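Local structure of programmed cell death 6-interacting protein (Homo sapiens, 5WA1) at residues T24-Q29 against S209-A214; V28-T33 against A149-Q154; T88-Y93 against V366-K371; Q154-Q159 against K172-A177. The protein takes part in multivesicular body biogenesis, membrane repair and cytokinesis as a class E VPS protein, and is represented here by its Bro1 domain. All blocks are in the same frame, centred on the assembly; numbering follows the deposited sequence.

Contact 1: T24-Q29 against S209-A214; sequences TFISVQ and SLIMLA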
loop_
_atom_site.group_PDB
_atom_site.type_symbol
_atom_site.label_atom_id
_atom_site.label_comp_id
_atom_site.label_asym_id
_atom_site.label_seq_id
_atom_site.Cartn_x
_atom_site.Cartn_y
_atom_site.Cartn_z
ATOM N N THR A 24 7.043 3.213 -11.502
ATOM C CA THR A 24 5.865 2.469 -11.940
ATOM C C THR A 24 5.121 1.856 -10.760
ATOM O O THR A 24 4.849 0.653 -10.743
ATOM C CB THR A 24 6.264 1.370 -12.922
ATOM O OG1 THR A 24 7.241 0.519 -12.311
ATOM C CG2 THR A 24 6.847 1.965 -14.192
ATOM N N PHE A 25 4.771 2.680 -9.777
ATOM C CA PHE A 25 4.151 2.225 -8.543
ATOM C C PHE A 25 2.634 2.365 -8.609
ATOM O O PHE A 25 2.100 3.279 -9.238
ATOM C CB PHE A 25 4.700 3.011 -7.347
ATOM C CG PHE A 25 6.075 2.571 -6.927
ATOM C CD1 PHE A 25 7.202 3.127 -7.507
ATOM C CD2 PHE A 25 6.236 1.582 -5.968
ATOM C CE1 PHE A 25 8.471 2.709 -7.131
ATOM C CE2 PHE A 25 7.500 1.160 -5.586
ATOM C CZ PHE A 25 8.619 1.725 -6.169
ATOM N N ILE A 26 1.952 1.431 -7.975
ATOM C CA ILE A 26 0.497 1.400 -7.958
ATOM C C ILE A 26 0.013 2.223 -6.775
ATOM O O ILE A 26 0.543 2.098 -5.663
ATOM C CB ILE A 26 -0.013 -0.044 -7.869
ATOM C CG1 ILE A 26 0.417 -0.838 -9.108
ATOM C CG2 ILE A 26 -1.546 -0.072 -7.699
ATOM C CD1 ILE A 26 0.322 -2.343 -8.908
ATOM N N SER A 27 -0.977 3.081 -7.015
ATOM C CA SER A 27 -1.684 3.786 -5.959
ATOM C C SER A 27 -3.181 3.648 -6.207
ATOM O O SER A 27 -3.624 3.205 -7.270
ATOM C CB SER A 27 -1.277 5.262 -5.885
ATOM O OG SER A 27 -1.566 5.924 -7.097
ATOM N N VAL A 28 -3.967 4.026 -5.206
ATOM C CA VAL A 28 -5.403 3.776 -5.186
ATOM C C VAL A 28 -6.127 5.116 -5.171
ATOM O O VAL A 28 -5.749 6.020 -4.419
ATOM C CB VAL A 28 -5.797 2.923 -3.966
ATOM C CG1 VAL A 28 -7.291 2.632 -3.963
ATOM C CG2 VAL A 28 -4.989 1.624 -3.952
ATOM N N GLN A 29 -7.159 5.241 -6.002
ATOM C CA GLN A 29 -7.989 6.439 -5.988
ATOM C C GLN A 29 -8.878 6.462 -4.746
ATOM O O GLN A 29 -9.300 5.419 -4.241
ATOM C CB GLN A 29 -8.850 6.510 -7.251
ATOM C CG GLN A 29 -8.043 6.673 -8.532
ATOM C CD GLN A 29 -7.301 8.000 -8.590
ATOM O OE1 GLN A 29 -6.099 8.067 -8.318
ATOM N NE2 GLN A 29 -8.012 9.061 -8.956
ATOM N N SER A 209 -3.863 -4.696 0.206
ATOM C CA SER A 209 -2.916 -4.755 1.314
ATOM C C SER A 209 -1.618 -5.429 0.885
ATOM O O SER A 209 -0.520 -4.970 1.223
ATOM C CB SER A 209 -3.541 -5.503 2.489
ATOM O OG SER A 209 -2.620 -5.645 3.552
ATOM N N LEU A 210 -1.723 -6.524 0.138
ATOM C CA LEU A 210 -0.521 -7.211 -0.333
ATOM C C LEU A 210 0.250 -6.378 -1.351
ATOM O O LEU A 210 1.491 -6.369 -1.342
ATOM C CB LEU A 210 -0.915 -8.564 -0.911
ATOM C CG LEU A 210 0.222 -9.432 -1.434
ATOM C CD1 LEU A 210 1.344 -9.547 -0.406
ATOM C CD2 LEU A 210 -0.352 -10.792 -1.781
ATOM N N ILE A 211 -0.450 -5.669 -2.241
ATOM C CA ILE A 211 0.244 -4.816 -3.207
ATOM C C ILE A 211 1.076 -3.755 -2.486
ATOM O O ILE A 211 2.231 -3.489 -2.849
ATOM C CB ILE A 211 -0.766 -4.172 -4.175
ATOM C CG1 ILE A 211 -1.412 -5.232 -5.063
ATOM C CG2 ILE A 211 -0.086 -3.069 -5.001
ATOM C CD1 ILE A 211 -2.597 -4.714 -5.882
ATOM N N MET A 212 0.495 -3.123 -1.462
ATOM C CA MET A 212 1.219 -2.096 -0.720
ATOM C C MET A 212 2.376 -2.691 0.058
ATOM O O MET A 212 3.434 -2.065 0.192
ATOM C CB MET A 212 0.262 -1.366 0.236
ATOM C CG MET A 212 -0.882 -0.638 -0.457
ATOM S SD MET A 212 -0.296 0.619 -1.618
ATOM C CE MET A 212 -1.427 0.411 -2.995
ATOM N N LEU A 213 2.196 -3.897 0.592
ATOM C CA LEU A 213 3.304 -4.551 1.272
ATOM C C LEU A 213 4.442 -4.858 0.302
ATOM O O LEU A 213 5.615 -4.665 0.637
ATOM C CB LEU A 213 2.822 -5.823 1.962
ATOM C CG LEU A 213 3.810 -6.422 2.965
ATOM C CD1 LEU A 213 3.881 -5.567 4.222
ATOM C CD2 LEU A 213 3.420 -7.851 3.300
ATOM N N ALA A 214 4.112 -5.332 -0.910
ATOM C CA ALA A 214 5.136 -5.571 -1.931
ATOM C C ALA A 214 5.886 -4.295 -2.270
ATOM O O ALA A 214 7.106 -4.310 -2.460
ATOM C CB ALA A 214 4.498 -6.140 -3.202
#
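I26 and M212 bring the N-terminal segment 24-29 against helix 202-226, with I211 and V28 completing a small apolar contact. The two isoleucines, I26 and I211, both direct CB toward the opposite segment, and their side chains cross at about a right angle. The touching branches differ: I26 reaches over with its delta methyl, whereas I211 answers with its gamma branch, I26 CD1 lying 4.0 Å from I211 CG2. A chi1 of -67° puts I211 CG1 beside the backbone N, which leaves the CG2 methyl anti to N and presents it to the incoming chain.

M212 works differently. Its CB does not point straight at segment 24-29, but the chain bends at both chi2 and chi3, and the terminal methyl ends up turned inward. There CE lies 3.7 Å from the carbonyl oxygen I26 O and 3.9 Å from V28 CG2, touching backbone and side chain of the segment at once. The V28 and M212 side chains meet obliquely, with V28 CG2 as the valine branch involved. S27, lying between the two inward-pointing residues, turns its CB away, as expected for an extended chain with alternating sides.

The contact itself is purely van der Waals, and polar bonds around it hold the extended backbone: I26 N donates to Q215 OE1 on the same helix, and V28 is bonded to S153 and Q154 of helix 137-157. Y174 of helix 164-191 also packs on M212. The irregular, extended N-terminal segment packs against helices 202-226 and 137-157 close to the centre of the largely helical Bro1 domain.

Contact 2: V28-T33 against A149-Q154; sequences VQLKKT and AALASQ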
loop_
_atom_site.group_PDB
_atom_site.type_symbol
_atom_site.label_atom_id
_atom_site.label_comp_id
_atom_site.label_asym_id
_atom_site.label_seq_id
_atom_site.Cartn_x
_atom_site.Cartn_y
_atom_site.Cartn_z
ATOM N N VAL A 28 -3.967 4.026 -5.206
ATOM C CA VAL A 28 -5.403 3.776 -5.186
ATOM C C VAL A 28 -6.127 5.116 -5.171
ATOM O O VAL A 28 -5.749 6.020 -4.419
ATOM C CB VAL A 28 -5.797 2.923 -3.966
ATOM C CG1 VAL A 28 -7.291 2.632 -3.963
ATOM C CG2 VAL A 28 -4.989 1.624 -3.952
ATOM N N GLN A 29 -7.159 5.241 -6.002
ATOM C CA GLN A 29 -7.989 6.439 -5.988
ATOM C C GLN A 29 -8.878 6.462 -4.746
ATOM O O GLN A 29 -9.300 5.419 -4.241
ATOM C CB GLN A 29 -8.850 6.510 -7.251
ATOM C CG GLN A 29 -8.043 6.673 -8.532
ATOM C CD GLN A 29 -7.301 8.000 -8.590
ATOM O OE1 GLN A 29 -6.099 8.067 -8.318
ATOM N NE2 GLN A 29 -8.012 9.061 -8.956
ATOM N N LEU A 30 -9.154 7.670 -4.249
ATOM C CA LEU A 30 -9.984 7.824 -3.067
ATOM C C LEU A 30 -11.459 7.651 -3.427
ATOM O O LEU A 30 -11.885 7.934 -4.548
ATOM C CB LEU A 30 -9.762 9.201 -2.429
ATOM C CG LEU A 30 -8.598 9.405 -1.443
ATOM C CD1 LEU A 30 -7.235 9.185 -2.083
ATOM C CD2 LEU A 30 -8.675 10.793 -0.830
ATOM N N LYS A 31 -12.238 7.176 -2.456
ATOM C CA LYS A 31 -13.681 7.082 -2.627
ATOM C C LYS A 31 -14.319 8.452 -2.450
ATOM O O LYS A 31 -13.873 9.258 -1.631
ATOM C CB LYS A 31 -14.280 6.092 -1.627
ATOM C CG LYS A 31 -13.749 4.667 -1.774
ATOM C CD LYS A 31 -14.152 3.766 -0.605
ATOM C CE LYS A 31 -15.666 3.645 -0.451
ATOM N NZ LYS A 31 -16.377 3.342 -1.728
ATOM N N LYS A 32 -15.360 8.717 -3.231
ATOM C CA LYS A 32 -16.115 9.953 -3.125
ATOM C C LYS A 32 -17.328 9.738 -2.228
ATOM O O LYS A 32 -17.866 8.630 -2.127
ATOM C CB LYS A 32 -16.558 10.429 -4.511
ATOM C CG LYS A 32 -15.413 10.691 -5.473
ATOM C CD LYS A 32 -15.935 10.954 -6.873
ATOM C CE LYS A 32 -14.818 10.910 -7.903
ATOM N NZ LYS A 32 -15.364 10.976 -9.287
ATOM N N THR A 33 -17.752 10.805 -1.558
ATOM C CA THR A 33 -18.918 10.719 -0.698
ATOM C C THR A 33 -19.724 12.000 -0.834
ATOM O O THR A 33 -19.195 13.050 -1.213
ATOM C CB THR A 33 -18.530 10.478 0.774
ATOM O OG1 THR A 33 -19.713 10.375 1.580
ATOM C CG2 THR A 33 -17.663 11.610 1.296
ATOM N N ALA A 149 -5.728 5.006 3.593
ATOM C CA ALA A 149 -4.800 4.098 2.921
ATOM C C ALA A 149 -4.539 4.536 1.485
ATOM O O ALA A 149 -3.388 4.550 1.028
ATOM C CB ALA A 149 -5.360 2.675 2.960
ATOM N N ALA A 150 -5.600 4.901 0.758
ATOM C CA ALA A 150 -5.456 5.309 -0.637
ATOM C C ALA A 150 -4.613 6.571 -0.760
ATOM O O ALA A 150 -3.704 6.650 -1.596
ATOM C CB ALA A 150 -6.841 5.524 -1.258
ATOM N N LEU A 151 -4.913 7.590 0.052
ATOM C CA LEU A 151 -4.115 8.808 -0.009
ATOM C C LEU A 151 -2.669 8.536 0.398
ATOM O O LEU A 151 -1.735 9.066 -0.217
ATOM C CB LEU A 151 -4.753 9.904 0.860
ATOM C CG LEU A 151 -4.037 11.258 0.822
ATOM C CD1 LEU A 151 -4.021 11.818 -0.591
ATOM C CD2 LEU A 151 -4.647 12.278 1.786
ATOM N N ALA A 152 -2.460 7.674 1.399
ATOM C CA ALA A 152 -1.096 7.298 1.769
ATOM C C ALA A 152 -0.378 6.610 0.613
ATOM O O ALA A 152 0.820 6.837 0.392
ATOM C CB ALA A 152 -1.109 6.384 2.993
ATOM N N SER A 153 -1.090 5.755 -0.133
ATOM C CA SER A 153 -0.473 5.106 -1.289
ATOM C C SER A 153 -0.115 6.125 -2.360
ATOM O O SER A 153 0.908 5.978 -3.039
ATOM C CB SER A 153 -1.404 4.033 -1.868
ATOM O OG SER A 153 -2.397 4.612 -2.717
ATOM N N GLN A 154 -0.929 7.173 -2.515
ATOM C CA GLN A 154 -0.625 8.193 -3.512
ATOM C C GLN A 154 0.565 9.043 -3.093
ATOM O O GLN A 154 1.406 9.400 -3.929
ATOM C CB GLN A 154 -1.849 9.073 -3.758
ATOM C CG GLN A 154 -3.034 8.315 -4.359
ATOM C CD GLN A 154 -4.162 9.252 -4.748
ATOM O OE1 GLN A 154 -3.922 10.410 -5.077
ATOM N NE2 GLN A 154 -5.401 8.761 -4.700
HETATM O O HOH W 1 -7.989 10.222 -5.917
#
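Q154 reaches from helix 137-157 to V28 in the extended N-terminal segment of the Bro1 domain, joining a chain without regular secondary structure to the side of a helix. From CB, which points toward segment 28-33, the side chain runs out extended (chi2 -173°). Its CG and CD both pass 3.6 Å from V28 O, and CD also approaches the L30 methyl CD1. At the tip, NE2 donates to V28 O at 2.8 Å in a nearly straight bond, with an N-H...O angle of 164°. The acceptor lies close to the plane of the Q154 amide, while the donor is tilted 29° from the carbonyl plane of V28. The same nitrogen gives a hydrogen to a water that also accepts from L30 N, so a direct bond and a water bridge tie one amide to successive parts of the segment.

The preceding residue, S153, adds a second bond, so that S153 and Q154 hold the N-H and the C=O of the same residue, V28. S153 OG accepts from V28 N at 3.0 Å and donates to A150 O within its own helix, a carbonyl that also receives Q154 N. This intrahelical bond fixes the hydroxyl hydrogen and directs OG to serve as acceptor for the segment.

A150 packs beside these bonds, its CB 3.4 Å from V28 O and also touching V28 CB. L30 leans back over the helix although its CB does not aim there: its CD1 methyl meets A150 CB at 3.8 Å and L151 CB at 3.9 Å.

Contact 3: T88-Y93 against V366-K371; sequences TLLRYY and VPISQK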
loop_
_atom_site.group_PDB
_atom_site.type_symbol
_atom_site.label_atom_id
_atom_site.label_comp_id
_atom_site.label_asym_id
_atom_site.label_seq_id
_atom_site.Cartn_x
_atom_site.Cartn_y
_atom_site.Cartn_z
ATOM N N THR A 88 -5.482 15.243 8.219
ATOM C CA THR A 88 -6.895 15.573 8.382
ATOM C C THR A 88 -7.768 14.331 8.248
ATOM O O THR A 88 -8.688 14.113 9.049
ATOM C CB THR A 88 -7.310 16.636 7.367
ATOM O OG1 THR A 88 -6.524 17.816 7.568
ATOM C CG2 THR A 88 -8.788 16.981 7.535
ATOM N N LEU A 89 -7.487 13.495 7.247
ATOM C CA LEU A 89 -8.181 12.217 7.134
ATOM C C LEU A 89 -7.943 11.357 8.366
ATOM O O LEU A 89 -8.884 10.789 8.931
ATOM C CB LEU A 89 -7.717 11.479 5.875
ATOM C CG LEU A 89 -8.690 11.523 4.706
ATOM C CD1 LEU A 89 -8.063 10.895 3.478
ATOM C CD2 LEU A 89 -9.993 10.822 5.079
ATOM N N LEU A 90 -6.675 11.223 8.775
ATOM C CA LEU A 90 -6.353 10.425 9.953
ATOM C C LEU A 90 -7.074 10.954 11.183
ATOM O O LEU A 90 -7.628 10.180 11.974
ATOM C CB LEU A 90 -4.848 10.426 10.191
ATOM C CG LEU A 90 -4.020 9.782 9.082
ATOM C CD1 LEU A 90 -2.544 9.895 9.413
ATOM C CD2 LEU A 90 -4.437 8.339 8.889
ATOM N N ARG A 91 -7.075 12.276 11.359
ATOM C CA ARG A 91 -7.764 12.869 12.497
ATOM C C ARG A 91 -9.254 12.552 12.462
ATOM O O ARG A 91 -9.852 12.227 13.496
ATOM C CB ARG A 91 -7.535 14.379 12.523
ATOM C CG ARG A 91 -8.246 15.071 13.682
ATOM C CD ARG A 91 -8.276 16.586 13.525
ATOM N NE ARG A 91 -9.220 17.193 14.462
ATOM C CZ ARG A 91 -9.589 18.470 14.440
ATOM N NH1 ARG A 91 -9.091 19.295 13.527
ATOM N NH2 ARG A 91 -10.460 18.922 15.332
ATOM N N TYR A 92 -9.871 12.633 11.281
ATOM C CA TYR A 92 -11.303 12.362 11.204
ATOM C C TYR A 92 -11.604 10.892 11.485
ATOM O O TYR A 92 -12.635 10.583 12.093
ATOM C CB TYR A 92 -11.850 12.797 9.840
ATOM C CG TYR A 92 -13.316 12.498 9.634
ATOM C CD1 TYR A 92 -14.289 13.128 10.405
ATOM C CD2 TYR A 92 -13.731 11.579 8.676
ATOM C CE1 TYR A 92 -15.633 12.852 10.228
ATOM C CE2 TYR A 92 -15.079 11.294 8.491
ATOM C CZ TYR A 92 -16.023 11.934 9.271
ATOM O OH TYR A 92 -17.361 11.662 9.099
ATOM N N TYR A 93 -10.714 9.977 11.084
ATOM C CA TYR A 93 -10.895 8.575 11.451
ATOM C C TYR A 93 -10.803 8.381 12.959
ATOM O O TYR A 93 -11.616 7.658 13.547
ATOM C CB TYR A 93 -9.861 7.691 10.743
ATOM C CG TYR A 93 -10.025 6.228 11.073
ATOM C CD1 TYR A 93 -11.012 5.468 10.463
ATOM C CD2 TYR A 93 -9.200 5.607 12.006
ATOM C CE1 TYR A 93 -11.171 4.127 10.762
ATOM C CE2 TYR A 93 -9.349 4.261 12.309
ATOM C CZ TYR A 93 -10.336 3.529 11.685
ATOM O OH TYR A 93 -10.495 2.193 11.986
ATOM N N VAL A 366 -5.882 3.450 17.082
ATOM C CA VAL A 366 -6.369 4.782 17.400
ATOM C C VAL A 366 -5.753 5.238 18.718
ATOM O O VAL A 366 -5.851 4.533 19.721
ATOM C CB VAL A 366 -7.902 4.791 17.457
ATOM C CG1 VAL A 366 -8.420 6.168 17.851
ATOM C CG2 VAL A 366 -8.473 4.353 16.117
ATOM N N PRO A 367 -5.120 6.424 18.723
ATOM C CA PRO A 367 -5.059 7.385 17.613
ATOM C C PRO A 367 -3.987 7.106 16.554
ATOM O O PRO A 367 -2.821 6.868 16.890
ATOM C CB PRO A 367 -4.762 8.704 18.329
ATOM C CG PRO A 367 -3.926 8.290 19.495
ATOM C CD PRO A 367 -4.463 6.951 19.935
ATOM N N ILE A 368 -4.385 7.138 15.276
ATOM C CA ILE A 368 -3.407 7.050 14.193
ATOM C C ILE A 368 -2.971 8.423 13.696
ATOM O O ILE A 368 -1.993 8.513 12.938
ATOM C CB ILE A 368 -3.918 6.209 13.000
ATOM C CG1 ILE A 368 -5.173 6.813 12.355
ATOM C CG2 ILE A 368 -4.182 4.771 13.425
ATOM C CD1 ILE A 368 -5.713 5.961 11.186
ATOM N N SER A 369 -3.647 9.493 14.105
ATOM C CA SER A 369 -3.228 10.846 13.760
ATOM C C SER A 369 -2.345 11.430 14.860
ATOM O O SER A 369 -2.390 11.008 16.019
ATOM C CB SER A 369 -4.440 11.754 13.538
ATOM O OG SER A 369 -4.998 12.166 14.774
ATOM N N GLN A 370 -1.543 12.423 14.482
ATOM C CA GLN A 370 -0.635 13.067 15.422
ATOM C C GLN A 370 -1.359 14.107 16.262
ATOM O O GLN A 370 -2.257 14.806 15.780
ATOM C CB GLN A 370 0.528 13.726 14.682
ATOM C CG GLN A 370 1.502 12.729 14.078
ATOM C CD GLN A 370 2.110 11.808 15.120
ATOM O OE1 GLN A 370 3.028 12.192 15.846
ATOM N NE2 GLN A 370 1.599 10.584 15.200
ATOM N N LYS A 371 -0.951 14.208 17.527
ATOM C CA LYS A 371 -1.478 15.207 18.456
ATOM C C LYS A 371 -3.003 15.178 18.475
ATOM O O LYS A 371 -3.673 16.210 18.397
ATOM C CB LYS A 371 -0.953 16.603 18.105
ATOM C CG LYS A 371 0.547 16.778 18.302
ATOM C CD LYS A 371 1.049 18.106 17.737
ATOM C CE LYS A 371 0.940 18.139 16.215
ATOM N NZ LYS A 371 1.713 19.267 15.614
#
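L90, Y93 and I368 form the apolar heart of the contact between helix 83-97 and the C-terminal segment 366-371. I368 supplies the methyl that both helix residues share: its CD1 lies 3.5 Å from L90 CD2 and 3.6 Å from Y93 CD2. Its CG1 stands between the backbone N and the carbonyl carbon (chi1 62°), and from there the chain extends so that CD1 lies between the leucine branch and the ring. Both side chains cross that of I368 at about a right angle. Further along the same ring, V366 CG2 approaches Y93 CE2 at 3.9 Å, its side chain meeting that of Y93 obliquely; both methyls thus approach the tyrosine on its CD2-CE2 side.

A second group of contacts sets S369 directly on the helix backbone. The CA atoms of L90 and S369 are 4.9 Å apart, a close approach of the two main chains, and S369 CB packs 3.6 Å from L90 CB and 3.5 Å from R91 N. The serine therefore contributes carbon contact here, while the beta carbon of R91 borders its hydroxyl.

Polar anchoring comes from neighbouring positions of the helix. D94 accepts from both I368 N and S369 N through its two carboxylate oxygens, and E87 accepts from Q370 N, so three consecutive backbone amides are held by two acidic side chains about two turns apart on helix 83-97. The irregular segment, with a cis peptide before P367, thus runs beside an early helix of the Bro1 domain and belongs to the region that interacts with CHMP4 proteins.

Contact 4: Q154-Q159 against K172-A177; sequences QIAAEQ and KHYQFA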
loop_
_atom_site.group_PDB
_atom_site.type_symbol
_atom_site.label_atom_id
_atom_site.label_comp_id
_atom_site.label_asym_id
_atom_site.label_seq_id
_atom_site.Cartn_x
_atom_site.Cartn_y
_atom_site.Cartn_z
ATOM N N GLN A 154 -0.929 7.173 -2.515
ATOM C CA GLN A 154 -0.625 8.193 -3.512
ATOM C C GLN A 154 0.565 9.043 -3.093
ATOM O O GLN A 154 1.406 9.400 -3.929
ATOM C CB GLN A 154 -1.849 9.073 -3.758
ATOM C CG GLN A 154 -3.034 8.315 -4.359
ATOM C CD GLN A 154 -4.162 9.252 -4.748
ATOM O OE1 GLN A 154 -3.922 10.410 -5.077
ATOM N NE2 GLN A 154 -5.401 8.761 -4.700
ATOM N N ILE A 155 0.648 9.388 -1.807
ATOM C CA ILE A 155 1.795 10.138 -1.306
ATOM C C ILE A 155 3.070 9.317 -1.458
ATOM O O ILE A 155 4.119 9.833 -1.863
ATOM C CB ILE A 155 1.555 10.556 0.158
ATOM C CG1 ILE A 155 0.403 11.561 0.236
ATOM C CG2 ILE A 155 2.839 11.111 0.773
ATOM C CD1 ILE A 155 -0.107 11.852 1.659
ATOM N N ALA A 156 2.999 8.025 -1.140
ATOM C CA ALA A 156 4.175 7.166 -1.269
ATOM C C ALA A 156 4.629 7.065 -2.718
ATOM O O ALA A 156 5.832 7.147 -3.013
ATOM C CB ALA A 156 3.869 5.778 -0.709
ATOM N N ALA A 157 3.677 6.888 -3.637
ATOM C CA ALA A 157 4.003 6.758 -5.052
ATOM C C ALA A 157 4.590 8.035 -5.637
ATOM O O ALA A 157 5.235 7.978 -6.690
ATOM C CB ALA A 157 2.755 6.341 -5.833
ATOM N N GLU A 158 4.395 9.181 -4.987
ATOM C CA GLU A 158 4.919 10.449 -5.477
ATOM C C GLU A 158 6.322 10.752 -4.980
ATOM O O GLU A 158 6.891 11.776 -5.369
ATOM C CB GLU A 158 3.992 11.600 -5.070
ATOM C CG GLU A 158 2.998 11.987 -6.136
ATOM C CD GLU A 158 1.999 13.013 -5.649
ATOM O OE1 GLU A 158 1.215 13.510 -6.483
ATOM O OE2 GLU A 158 1.995 13.320 -4.436
ATOM N N GLN A 159 6.892 9.908 -4.132
ATOM C CA GLN A 159 8.155 10.252 -3.500
ATOM C C GLN A 159 9.311 10.092 -4.481
ATOM O O GLN A 159 9.295 9.216 -5.351
ATOM C CB GLN A 159 8.377 9.392 -2.258
ATOM C CG GLN A 159 7.337 9.654 -1.176
ATOM C CD GLN A 159 7.220 11.129 -0.841
ATOM O OE1 GLN A 159 8.212 11.787 -0.527
ATOM N NE2 GLN A 159 6.002 11.662 -0.918
ATOM N N LYS A 172 7.311 4.059 4.853
ATOM C CA LYS A 172 6.363 4.224 5.952
ATOM C C LYS A 172 4.925 4.254 5.450
ATOM O O LYS A 172 4.045 3.611 6.034
ATOM C CB LYS A 172 6.706 5.498 6.735
ATOM C CG LYS A 172 5.936 5.685 8.038
ATOM C CD LYS A 172 6.628 6.726 8.934
ATOM C CE LYS A 172 8.131 6.436 9.044
ATOM N NZ LYS A 172 8.887 7.511 9.753
ATOM N N HIS A 173 4.666 4.965 4.349
ATOM C CA HIS A 173 3.288 5.110 3.882
ATOM C C HIS A 173 2.748 3.834 3.233
ATOM O O HIS A 173 1.554 3.527 3.381
ATOM C CB HIS A 173 3.196 6.299 2.926
ATOM C CG HIS A 173 3.141 7.627 3.626
ATOM N ND1 HIS A 173 4.100 8.032 4.531
ATOM C CD2 HIS A 173 2.238 8.633 3.563
ATOM C CE1 HIS A 173 3.793 9.234 4.986
ATOM N NE2 HIS A 173 2.668 9.620 4.416
ATOM N N TYR A 174 3.593 3.074 2.524
ATOM C CA TYR A 174 3.150 1.794 1.967
ATOM C C TYR A 174 2.813 0.799 3.065
ATOM O O TYR A 174 1.832 0.058 2.956
ATOM C CB TYR A 174 4.220 1.205 1.043
ATOM C CG TYR A 174 4.293 1.850 -0.317
ATOM C CD1 TYR A 174 3.140 2.105 -1.056
ATOM C CD2 TYR A 174 5.528 2.182 -0.878
ATOM C CE1 TYR A 174 3.215 2.698 -2.314
ATOM C CE2 TYR A 174 5.607 2.773 -2.123
ATOM C CZ TYR A 174 4.445 3.032 -2.830
ATOM O OH TYR A 174 4.518 3.621 -4.073
ATOM N N GLN A 175 3.597 0.779 4.144
ATOM C CA GLN A 175 3.290 -0.131 5.243
ATOM C C GLN A 175 2.030 0.305 5.984
ATOM O O GLN A 175 1.245 -0.540 6.431
ATOM C CB GLN A 175 4.480 -0.227 6.191
ATOM C CG GLN A 175 5.646 -1.012 5.578
ATOM C CD GLN A 175 6.838 -1.055 6.502
ATOM O OE1 GLN A 175 7.016 -2.006 7.268
ATOM N NE2 GLN A 175 7.648 -0.006 6.460
ATOM N N PHE A 176 1.822 1.616 6.126
ATOM C CA PHE A 176 0.564 2.095 6.685
ATOM C C PHE A 176 -0.613 1.689 5.804
ATOM O O PHE A 176 -1.597 1.125 6.294
ATOM C CB PHE A 176 0.593 3.615 6.861
ATOM C CG PHE A 176 -0.757 4.183 7.189
ATOM C CD1 PHE A 176 -1.228 4.150 8.486
ATOM C CD2 PHE A 176 -1.589 4.666 6.185
ATOM C CE1 PHE A 176 -2.505 4.640 8.798
ATOM C CE2 PHE A 176 -2.861 5.145 6.480
ATOM C CZ PHE A 176 -3.312 5.134 7.789
ATOM N N ALA A 177 -0.532 1.970 4.498
ATOM C CA ALA A 177 -1.621 1.601 3.599
ATOM C C ALA A 177 -1.887 0.104 3.649
ATOM O O ALA A 177 -3.046 -0.328 3.704
ATOM C CB ALA A 177 -1.309 2.044 2.168
HETATM O O HOH W 2 7.030 5.099 -4.509
#
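Y174 and H173 both carry CG anti to the carbonyl carbon, at chi1 -77° and -79°, and these torsions help set two rings of helix 164-191 against residues 155-157 of helix 137-157. The tyrosine ring lies beneath A156: CB stands over its centre, 3.5 Å from the centroid and 11° off the ring normal, a CH-pi contact. The same alanine methyl touches H173 CB at 3.7 Å, placing it at the junction of the two side chains. Beside it, I155 CG2 meets the imidazole obliquely, 3.8 Å from H173 CD2.

At the far end of the tyrosine, the hydroxyl comes up against the A157 backbone, Y174 OH lying 3.3 Å from A157 CA. A water donates to A156 O and is hydrogen-bonded to Y174 OH at 2.9 Å, connecting the phenol to the helix. Nearby, Q159 folds back so that NE2 donates to I155 O at 2.8 Å. E158 N reaches this carbonyl from the opposite face of its plane.

Q215 and A216 of helix 202-226 also pack on Y174, while L86 of helix 83-97 touches both I155 and H173. The chemistry implies a close helix-helix approach made by a small alanine against an aromatic face, with water carrying the polar link between a phenol and a backbone carbonyl.

How the contacts relate
The four contacts all lie in the one Bro1 domain. Contacts 1 and 2 follow each other along the N-terminal segment, sharing V28 and Q29, with centres about 11 Å apart. Contacts 2 and 4 use successive parts of helix 137-157 and share Q154; the centres of contacts 1 and 4 are about 8 Å apart. Contact 3, its centre about 22 Å from that of contact 1, joins helix 83-97 to the late segment 366-371; its segments alternate with those of contacts 1 and 2 and span contact 4, and F176 touches L90 and I368. Helix 137-157 and its neighbours thus bring the N-terminal segment and one near the end of this domain construct onto one helical body.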